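Local coordinates for protein endo-beta-1,4-glucanase (PDB 2JEN) that hydrolyses internal beta-1,4-glucosidic linkages of xyloglucan, a plant cell-wall polysaccharide, as a family 12 glycoside hydrolase, at residues 64-69 and 250-255; 139-144 and 150-155; 220-223 and 227-230. The protein carries 1 engineered substitution. One frame throughout, in Å; residues are numbered along the deposited sequence. Where two conformers were deposited one is given.

Interaction 1: residues 64-69 and 250-255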
loop_
_atom_site.group_PDB
_atom_site.type_symbol
_atom_site.label_atom_id
_atom_site.label_comp_id
_atom_site.label_asym_id
_atom_site.label_seq_id
_atom_site.Cartn_x
_atom_site.Cartn_y
_atom_site.Cartn_z
ATOM N N THR A 64 -9.220 -4.163 7.009
ATOM C CA THR A 64 -8.473 -3.539 8.112
ATOM C C THR A 64 -9.409 -3.372 9.311
ATOM O O THR A 64 -10.500 -2.811 9.148
ATOM C CB THR A 64 -7.985 -2.151 7.640
ATOM O OG1 THR A 64 -6.971 -2.358 6.628
ATOM C CG2 THR A 64 -7.447 -1.231 8.793
ATOM N N ILE A 65 -8.974 -3.805 10.468
ATOM C CA ILE A 65 -9.668 -3.586 11.720
ATOM C C ILE A 65 -9.016 -2.427 12.466
ATOM O O ILE A 65 -7.816 -2.248 12.374
ATOM C CB ILE A 65 -9.726 -4.861 12.593
ATOM C CG1 ILE A 65 -8.345 -5.452 12.900
ATOM C CG2 ILE A 65 -10.670 -5.884 11.939
ATOM C CD1 ILE A 65 -8.321 -6.522 14.012
ATOM N N TYR A 66 -9.799 -1.616 13.192
ATOM C CA TYR A 66 -9.222 -0.512 13.959
ATOM C C TYR A 66 -9.928 -0.283 15.270
ATOM O O TYR A 66 -11.114 -0.554 15.437
ATOM C CB TYR A 66 -9.225 0.782 13.138
ATOM C CG TYR A 66 -10.589 1.445 12.957
ATOM C CD1 TYR A 66 -11.432 1.123 11.908
ATOM C CD2 TYR A 66 -11.004 2.405 13.839
ATOM C CE1 TYR A 66 -12.642 1.753 11.758
ATOM C CE2 TYR A 66 -12.221 3.047 13.707
ATOM C CZ TYR A 66 -13.042 2.696 12.664
ATOM O OH TYR A 66 -14.232 3.402 12.476
ATOM N N HIS A 67 -9.145 0.248 16.210
ATOM C CA HIS A 67 -9.646 0.647 17.521
ATOM C C HIS A 67 -9.028 1.960 17.881
ATOM O O HIS A 67 -7.813 2.019 18.069
ATOM C CB HIS A 67 -9.269 -0.420 18.564
ATOM C CG HIS A 67 -9.717 -0.127 19.965
ATOM N ND1 HIS A 67 -8.945 0.603 20.842
ATOM C CD2 HIS A 67 -10.838 -0.473 20.638
ATOM C CE1 HIS A 67 -9.591 0.710 21.992
ATOM N NE2 HIS A 67 -10.739 0.053 21.904
ATOM N N ASN A 68 -9.836 3.013 17.962
ATOM C CA ASN A 68 -9.379 4.309 18.480
ATOM C C ASN A 68 -9.675 4.425 19.981
ATOM O O ASN A 68 -8.846 4.889 20.742
ATOM C CB ASN A 68 -10.016 5.461 17.715
ATOM C CG ASN A 68 -9.704 5.446 16.243
ATOM O OD1 ASN A 68 -8.606 5.016 15.833
ATOM N ND2 ASN A 68 -10.656 5.902 15.432
ATOM N N SER A 69 -10.870 4.021 20.366
ATOM C CA SER A 69 -11.274 3.889 21.759
ATOM C C SER A 69 -12.355 2.809 21.830
ATOM O O SER A 69 -12.873 2.361 20.796
ATOM C CB SER A 69 -11.860 5.192 22.279
ATOM O OG SER A 69 -13.150 5.394 21.764
ATOM N N GLN A 250 -17.282 0.379 5.089
ATOM C CA GLN A 250 -16.799 0.367 6.427
ATOM C C GLN A 250 -17.946 0.387 7.411
ATOM O O GLN A 250 -19.074 0.810 7.074
ATOM C CB GLN A 250 -15.902 1.568 6.662
ATOM C CG GLN A 250 -16.615 2.899 6.686
ATOM C CD GLN A 250 -15.656 4.053 6.718
ATOM O OE1 GLN A 250 -14.967 4.289 7.735
ATOM N NE2 GLN A 250 -15.592 4.786 5.607
ATOM N N ILE A 251 -17.638 -0.036 8.623
ATOM C CA ILE A 251 -18.492 0.133 9.775
ATOM C C ILE A 251 -17.745 0.908 10.834
ATOM O O ILE A 251 -16.518 0.789 10.970
ATOM C CB ILE A 251 -18.941 -1.239 10.357
ATOM C CG1 ILE A 251 -20.101 -1.107 11.369
ATOM C CG2 ILE A 251 -17.777 -2.003 10.998
ATOM C CD1 ILE A 251 -20.780 -2.428 11.738
ATOM N N ASN A 252 -18.493 1.676 11.622
ATOM C CA ASN A 252 -17.985 2.263 12.831
ATOM C C ASN A 252 -18.955 1.922 13.935
ATOM O O ASN A 252 -20.185 1.989 13.737
ATOM C CB ASN A 252 -17.856 3.782 12.698
ATOM C CG ASN A 252 -17.436 4.420 13.973
ATOM O OD1 ASN A 252 -16.190 4.590 14.278
ATOM N ND2 ASN A 252 -18.406 4.757 14.757
ATOM N N ILE A 253 -18.430 1.505 15.066
ATOM C CA ILE A 253 -19.172 1.136 16.237
ATOM C C ILE A 253 -18.915 2.173 17.326
ATOM O O ILE A 253 -17.759 2.496 17.636
ATOM C CB ILE A 253 -18.779 -0.255 16.716
ATOM C CG1 ILE A 253 -19.186 -1.280 15.646
ATOM C CG2 ILE A 253 -19.390 -0.563 18.086
ATOM C CD1 ILE A 253 -18.626 -2.659 15.874
ATOM N N SER A 254 -20.008 2.738 17.872
ATOM C CA SER A 254 -19.946 3.829 18.845
ATOM C C SER A 254 -20.360 3.388 20.245
ATOM O O SER A 254 -20.147 4.116 21.209
ATOM C CB SER A 254 -20.829 5.004 18.392
ATOM O OG SER A 254 -22.184 4.608 18.378
ATOM N N ASN A 255 -20.910 2.184 20.370
ATOM C CA ASN A 255 -21.256 1.607 21.654
ATOM C C ASN A 255 -21.233 0.103 21.523
ATOM O O ASN A 255 -21.753 -0.438 20.546
ATOM C CB ASN A 255 -22.631 2.066 22.151
ATOM C CG ASN A 255 -22.843 1.741 23.616
ATOM O OD1 ASN A 255 -21.956 1.921 24.454
ATOM N ND2 ASN A 255 -23.999 1.211 23.919
HETATM O O HOH W 1 -15.406 3.172 10.150
#

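Interaction 2: residues 139-144 and 150-155. Engineered in segment 150-155: Ala155 (natural residue Glu). With GLC (alpha-D-glucopyranose), chain B.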
loop_
_atom_site.group_PDB
_atom_site.type_symbol
_atom_site.label_atom_id
_atom_site.label_comp_id
_atom_site.label_asym_id
_atom_site.label_seq_id
_atom_site.Cartn_x
_atom_site.Cartn_y
_atom_site.Cartn_z
ATOM N N TRP A 139 -22.424 -18.703 19.330
ATOM C CA TRP A 139 -22.016 -20.084 19.187
ATOM C C TRP A 139 -22.356 -20.867 20.434
ATOM O O TRP A 139 -22.160 -20.373 21.549
ATOM C CB TRP A 139 -20.523 -20.189 18.945
ATOM C CG TRP A 139 -20.071 -19.666 17.647
ATOM C CD1 TRP A 139 -19.289 -18.553 17.417
ATOM C CD2 TRP A 139 -20.323 -20.260 16.369
ATOM N NE1 TRP A 139 -19.066 -18.427 16.067
ATOM C CE2 TRP A 139 -19.686 -19.473 15.406
ATOM C CE3 TRP A 139 -21.024 -21.390 15.949
ATOM C CZ2 TRP A 139 -19.723 -19.783 14.074
ATOM C CZ3 TRP A 139 -21.044 -21.695 14.624
ATOM C CH2 TRP A 139 -20.401 -20.911 13.692
ATOM N N LEU A 140 -22.853 -22.093 20.230
ATOM C CA LEU A 140 -23.151 -23.004 21.326
ATOM C C LEU A 140 -22.460 -24.338 21.105
ATOM O O LEU A 140 -22.212 -24.759 19.976
ATOM C CB LEU A 140 -24.671 -23.206 21.471
ATOM C CG LEU A 140 -25.491 -21.946 21.720
ATOM C CD1 LEU A 140 -26.029 -21.292 20.467
ATOM C CD2 LEU A 140 -26.623 -22.250 22.731
ATOM N N HIS A 141 -22.140 -24.982 22.229
ATOM C CA HIS A 141 -21.516 -26.300 22.270
ATOM C C HIS A 141 -22.208 -27.153 23.319
ATOM O O HIS A 141 -22.877 -26.638 24.209
ATOM C CB HIS A 141 -20.045 -26.200 22.671
ATOM C CG HIS A 141 -19.135 -25.588 21.643
ATOM N ND1 HIS A 141 -18.932 -24.218 21.529
ATOM C CD2 HIS A 141 -18.295 -26.176 20.764
ATOM C CE1 HIS A 141 -18.031 -24.014 20.569
ATOM N NE2 HIS A 141 -17.625 -25.184 20.102
ATOM N N ASN A 142 -21.964 -28.460 23.257
ATOM C CA ASN A 142 -22.308 -29.320 24.395
ATOM C C ASN A 142 -21.307 -29.197 25.551
ATOM O O ASN A 142 -21.655 -29.362 26.767
ATOM C CB ASN A 142 -22.368 -30.784 23.978
ATOM C CG ASN A 142 -23.498 -31.094 23.193
ATOM O OD1 ASN A 142 -24.608 -30.685 23.502
ATOM N ND2 ASN A 142 -23.285 -31.939 22.184
ATOM N N THR A 143 -20.029 -29.003 25.191
ATOM C CA THR A 143 -18.871 -28.894 26.118
ATOM C C THR A 143 -18.753 -27.472 26.726
ATOM O O THR A 143 -18.977 -26.507 26.015
ATOM C CB THR A 143 -17.504 -29.256 25.385
ATOM O OG1 THR A 143 -16.411 -29.294 26.322
ATOM C CG2 THR A 143 -17.161 -28.254 24.268
ATOM N N ASN A 144 -18.386 -27.372 28.018
ATOM C CA ASN A 144 -17.964 -26.124 28.655
ATOM C C ASN A 144 -16.445 -25.974 28.639
ATOM O O ASN A 144 -15.905 -25.075 29.308
ATOM C CB ASN A 144 -18.501 -25.985 30.068
ATOM C CG ASN A 144 -17.929 -27.001 31.018
ATOM O OD1 ASN A 144 -17.296 -27.974 30.607
ATOM N ND2 ASN A 144 -18.187 -26.789 32.323
ATOM N N SER A 150 -12.960 -27.549 18.593
ATOM C CA SER A 150 -14.277 -27.988 19.028
ATOM C C SER A 150 -15.352 -27.438 18.118
ATOM O O SER A 150 -15.697 -26.269 18.201
ATOM C CB SER A 150 -14.562 -27.543 20.464
ATOM O OG SER A 150 -13.590 -28.009 21.397
ATOM N N ALA A 151 -15.941 -28.291 17.268
ATOM C CA ALA A 151 -16.994 -27.827 16.366
ATOM C C ALA A 151 -18.233 -27.491 17.167
ATOM O O ALA A 151 -18.662 -28.284 18.001
ATOM C CB ALA A 151 -17.355 -28.920 15.311
ATOM N N PRO A 152 -18.817 -26.304 16.956
ATOM C CA PRO A 152 -20.081 -25.972 17.614
ATOM C C PRO A 152 -21.204 -26.921 17.245
ATOM O O PRO A 152 -21.160 -27.588 16.200
ATOM C CB PRO A 152 -20.388 -24.567 17.098
ATOM C CG PRO A 152 -19.074 -24.013 16.738
ATOM C CD PRO A 152 -18.305 -25.164 16.175
ATOM N N THR A 153 -22.222 -26.916 18.091
ATOM C CA THR A 153 -23.447 -27.639 17.790
ATOM C C THR A 153 -24.528 -26.761 17.156
ATOM O O THR A 153 -25.401 -27.250 16.420
ATOM C CB THR A 153 -24.027 -28.300 19.065
ATOM O OG1 THR A 153 -24.223 -27.295 20.051
ATOM C CG2 THR A 153 -23.078 -29.354 19.594
ATOM N N ASP A 154 -24.503 -25.468 17.438
ATOM C CA ASP A 154 -25.507 -24.543 16.984
ATOM C C ASP A 154 -24.915 -23.144 16.868
ATOM O O ASP A 154 -24.017 -22.770 17.619
ATOM C CB ASP A 154 -26.662 -24.425 17.997
ATOM C CG ASP A 154 -27.294 -25.756 18.369
ATOM O OD1 ASP A 154 -26.767 -26.432 19.266
ATOM O OD2 ASP A 154 -28.320 -26.127 17.751
ATOM N N ALA A 155 -25.466 -22.407 15.921
ATOM C CA ALA A 155 -25.239 -20.995 15.734
ATOM C C ALA A 155 -26.567 -20.272 15.746
ATOM O O ALA A 155 -27.524 -20.728 15.096
ATOM C CB ALA A 155 -24.527 -20.712 14.424
HETATM C C1 GLC B . -22.993 -18.309 10.147
HETATM C C2 GLC B . -22.229 -19.589 9.819
HETATM C C3 GLC B . -20.950 -19.601 10.614
HETATM C C4 GLC B . -20.109 -18.400 10.196
HETATM C C5 GLC B . -20.968 -17.169 10.515
HETATM C C6 GLC B . -20.245 -15.828 10.341
HETATM O O1 GLC B . -24.235 -18.232 9.505
HETATM O O2 GLC B . -22.881 -20.793 10.156
HETATM O O3 GLC B . -20.389 -20.896 10.395
HETATM O O4 GLC B . -18.929 -18.326 10.965
HETATM O O5 GLC B . -22.158 -17.228 9.742
HETATM O O6 GLC B . -19.696 -15.691 9.048
#

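Interaction 3: residues 220-223 and 227-230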
loop_
_atom_site.group_PDB
_atom_site.type_symbol
_atom_site.label_atom_id
_atom_site.label_comp_id
_atom_site.label_asym_id
_atom_site.label_seq_id
_atom_site.Cartn_x
_atom_site.Cartn_y
_atom_site.Cartn_z
ATOM N N ASN A 220 -34.579 -18.807 24.636
ATOM C CA ASN A 220 -35.873 -19.290 25.185
ATOM C C ASN A 220 -36.897 -19.542 24.094
ATOM O O ASN A 220 -37.654 -20.518 24.156
ATOM C CB ASN A 220 -36.438 -18.288 26.184
ATOM C CG ASN A 220 -35.824 -18.423 27.563
ATOM O OD1 ASN A 220 -35.092 -19.389 27.866
ATOM N ND2 ASN A 220 -36.132 -17.440 28.421
ATOM N N TYR A 221 -36.960 -18.689 23.075
ATOM C CA TYR A 221 -37.856 -18.949 21.935
ATOM C C TYR A 221 -37.463 -20.257 21.288
ATOM O O TYR A 221 -38.308 -21.111 21.057
ATOM C CB TYR A 221 -37.858 -17.783 20.949
ATOM C CG TYR A 221 -38.366 -18.104 19.572
ATOM C CD1 TYR A 221 -39.736 -18.110 19.295
ATOM C CD2 TYR A 221 -37.506 -18.426 18.523
ATOM C CE1 TYR A 221 -40.203 -18.340 17.995
ATOM C CE2 TYR A 221 -37.952 -18.648 17.260
ATOM C CZ TYR A 221 -39.297 -18.633 16.995
ATOM O OH TYR A 221 -39.696 -18.881 15.717
ATOM N N LEU A 222 -36.194 -20.459 20.990
ATOM C CA LEU A 222 -35.785 -21.675 20.305
ATOM C C LEU A 222 -36.016 -22.935 21.146
ATOM O O LEU A 222 -36.400 -23.968 20.611
ATOM C CB LEU A 222 -34.314 -21.541 19.869
ATOM C CG LEU A 222 -34.014 -20.494 18.811
ATOM C CD1 LEU A 222 -32.482 -20.342 18.684
ATOM C CD2 LEU A 222 -34.653 -20.827 17.483
ATOM N N ALA A 223 -35.752 -22.850 22.443
ATOM C CA ALA A 223 -35.880 -23.994 23.333
ATOM C C ALA A 223 -37.319 -24.255 23.724
ATOM O O ALA A 223 -37.825 -25.372 23.530
ATOM C CB ALA A 223 -35.013 -23.769 24.575
ATOM N N GLN A 227 -38.907 -25.948 20.502
ATOM C CA GLN A 227 -38.298 -27.238 20.837
ATOM C C GLN A 227 -37.156 -27.644 19.886
ATOM O O GLN A 227 -36.938 -28.819 19.551
ATOM C CB GLN A 227 -39.359 -28.343 20.922
ATOM C CG GLN A 227 -40.451 -28.044 21.972
ATOM C CD GLN A 227 -41.536 -27.115 21.480
ATOM O OE1 GLN A 227 -41.995 -26.241 22.227
ATOM N NE2 GLN A 227 -41.982 -27.311 20.226
ATOM N N TRP A 228 -36.328 -26.642 19.572
ATOM C CA TRP A 228 -35.194 -26.797 18.667
ATOM C C TRP A 228 -33.833 -26.709 19.339
ATOM O O TRP A 228 -32.803 -26.833 18.671
ATOM C CB TRP A 228 -35.277 -25.728 17.582
ATOM C CG TRP A 228 -36.297 -25.959 16.571
ATOM C CD1 TRP A 228 -36.946 -27.147 16.309
ATOM C CD2 TRP A 228 -36.827 -25.013 15.676
ATOM N NE1 TRP A 228 -37.817 -26.980 15.291
ATOM C CE2 TRP A 228 -37.803 -25.684 14.892
ATOM C CE3 TRP A 228 -36.579 -23.661 15.443
ATOM C CZ2 TRP A 228 -38.485 -25.068 13.867
ATOM C CZ3 TRP A 228 -37.353 -23.018 14.438
ATOM C CH2 TRP A 228 -38.268 -23.732 13.680
ATOM N N LEU A 229 -33.790 -26.484 20.642
ATOM C CA LEU A 229 -32.536 -26.268 21.342
ATOM C C LEU A 229 -32.677 -26.786 22.761
ATOM O O LEU A 229 -33.617 -26.390 23.468
ATOM C CB LEU A 229 -32.231 -24.772 21.322
ATOM C CG LEU A 229 -30.881 -24.301 21.855
ATOM C CD1 LEU A 229 -29.726 -24.881 21.034
ATOM C CD2 LEU A 229 -30.882 -22.794 21.819
ATOM N N SER A 230 -31.751 -27.646 23.170
ATOM C CA SER A 230 -31.707 -28.149 24.523
ATOM C C SER A 230 -31.057 -27.179 25.491
ATOM O O SER A 230 -30.003 -26.630 25.203
ATOM C CB SER A 230 -30.946 -29.464 24.548
ATOM O OG SER A 230 -30.758 -29.890 25.900
HETATM O O HOH W 2 -35.950 -27.724 23.230
#

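Interaction 1: residues 64-69 and 250-255
Tyr66 reaches Ile251 and Asn252 through the far end of its ring alone. At CB, the torsion chi1 of 73° sets CG between the backbone N and the carbonyl carbon, and this aims the ring across the gap to 250-255. CE1 comes first, at 4.1 Å from Ile251 O, which lies oblique to the ring. Beyond CZ, the hydroxyl OH lies 2.9 Å from the atom modelled as Asn252 OD1, near the ring plane, and 3.7 Å from Asn252 CB. The two side chains cross at about a right angle, with ring and amide planes 30° apart. The backbones do not pair: Tyr66 CA and Asn252 CA are 9.3 Å apart, because strand 72-79 runs between strands 62-67 and 247-260 in the antiparallel sheet that forms one layer of the family's beta-jelly-roll sandwich. Tyr66 therefore spans a neighbouring strand. A water fills the polar corner at its tip, hydrogen-bonded to Tyr66 OH at 2.6 Å, to Gln250 OE1 at 2.7 Å and to Ile251 O at 2.8 Å, so that hydroxyl, amide and backbone carbonyl share one centre. Pro80 of a second subunit packs on both Tyr66 and Gln250.

Interaction 2: residues 139-144 and 150-155
His141 NE2 donates to Ser150 O at 2.9 Å, a bond with an N-H...O angle of 159°. The acceptor lies only 2° out of the imidazole plane, yet the donor stands well above the carbonyl plane of Ser150, away from its lone pairs. The other nitrogen, ND1, is hydrogen-bonded to Ser236 OG, so both nitrogens are engaged and the ring's rotation is fixed. Leu140 makes the backbone pairing: its N bonds Asp154 O at 2.9 Å, and its O takes Thr153 N at 2.9 Å and, weakly, Asp154 N. Thr153 and Asp154 both face Leu140, a classic beta bulge where strand 131-141 ends and strand 154-163 begins, next to the loop that joins them, in the sheet that carries the glycan-binding cleft. Pro152 CA sits over one face of the His141 ring, 3.8 Å from its centroid, a CH-pi contact. With an alanine in place of His141, Ser150 O and Ser236 OG would probably lose their mates and Pro152 the face it rests on. Trp139, with CG anti to its carbonyl carbon (chi1 -68°), brings CE3 to 3.4 Å from Pro152 CG and CZ3 to 3.6 Å from CB of the engineered Ala155. The edge of the same indole meets the bound glucose, CH2 lying 3.3 Å from GLC O3; Glu243, Trp53 and Trp197 hydrogen-bond that sugar.

Interaction 3: residues 220-223 and 227-230
Leu222 and Leu229 form the apolar centre, with Leu222 CB 4.1 Å from Leu229 CB. The motif is a helix C-terminus ended by a residue of left-handed helical conformation, Gln227, whose phi is positive and after which the chain turns back along the last turn of helix 215-225, the single helix set against the beta-sandwich of this family. The CB of Leu229 points toward the helix, and CG, anti to the backbone N (chi1 -173°), carries the chain on so that CD2 also lies 4.1 Å from Leu222 CB. Leu222 continues beyond the pair onto Phe200, Phe202 and Ile156 of the sheet. To one flank, Leu222 CD2 comes in the indole plane to the edge of Trp228, 4.0 Å from CE3. Lys186 makes a cation-pi contact with the same indole. Ala223 is held close to the returning chain, its CB 3.2 Å from Leu229 O, and Ala223 CA adds a CA-H...O contact to that oxygen. At the polar edge, Trp228 N gives Leu222 O a nearly straight bond of 2.9 Å, at 167°; it spans six residues and closes the helix end over Gln227. A weak bond runs from Gln227 N to Ala223 O. Finally, a water donates to Ala223 O at 3.0 Å and to Leu229 O at 2.7 Å, tying the two carbonyls together.

In the fold
Interactions 2 and 3 are neighbours, with centres about 15 Å apart, and they touch where Leu229 CD1 packs 3.7 Å from Asp154 CG: the loop leaving the helix leans on the strand that starts at the bulge. Lys233, a little further along that loop's path, forms a salt bridge with Asp154. Interaction 1 lies across the centre of the chain, about 28 Å from interaction 2 and 33 Å from interaction 3, centre to centre, in the other sheet of the sandwich. Only interaction 2 reaches the glycan: the Trp139 side chain is about 4 Å from a glucose, whereas the side chains of Ile251 and Leu222 each stay about 13 Å from one.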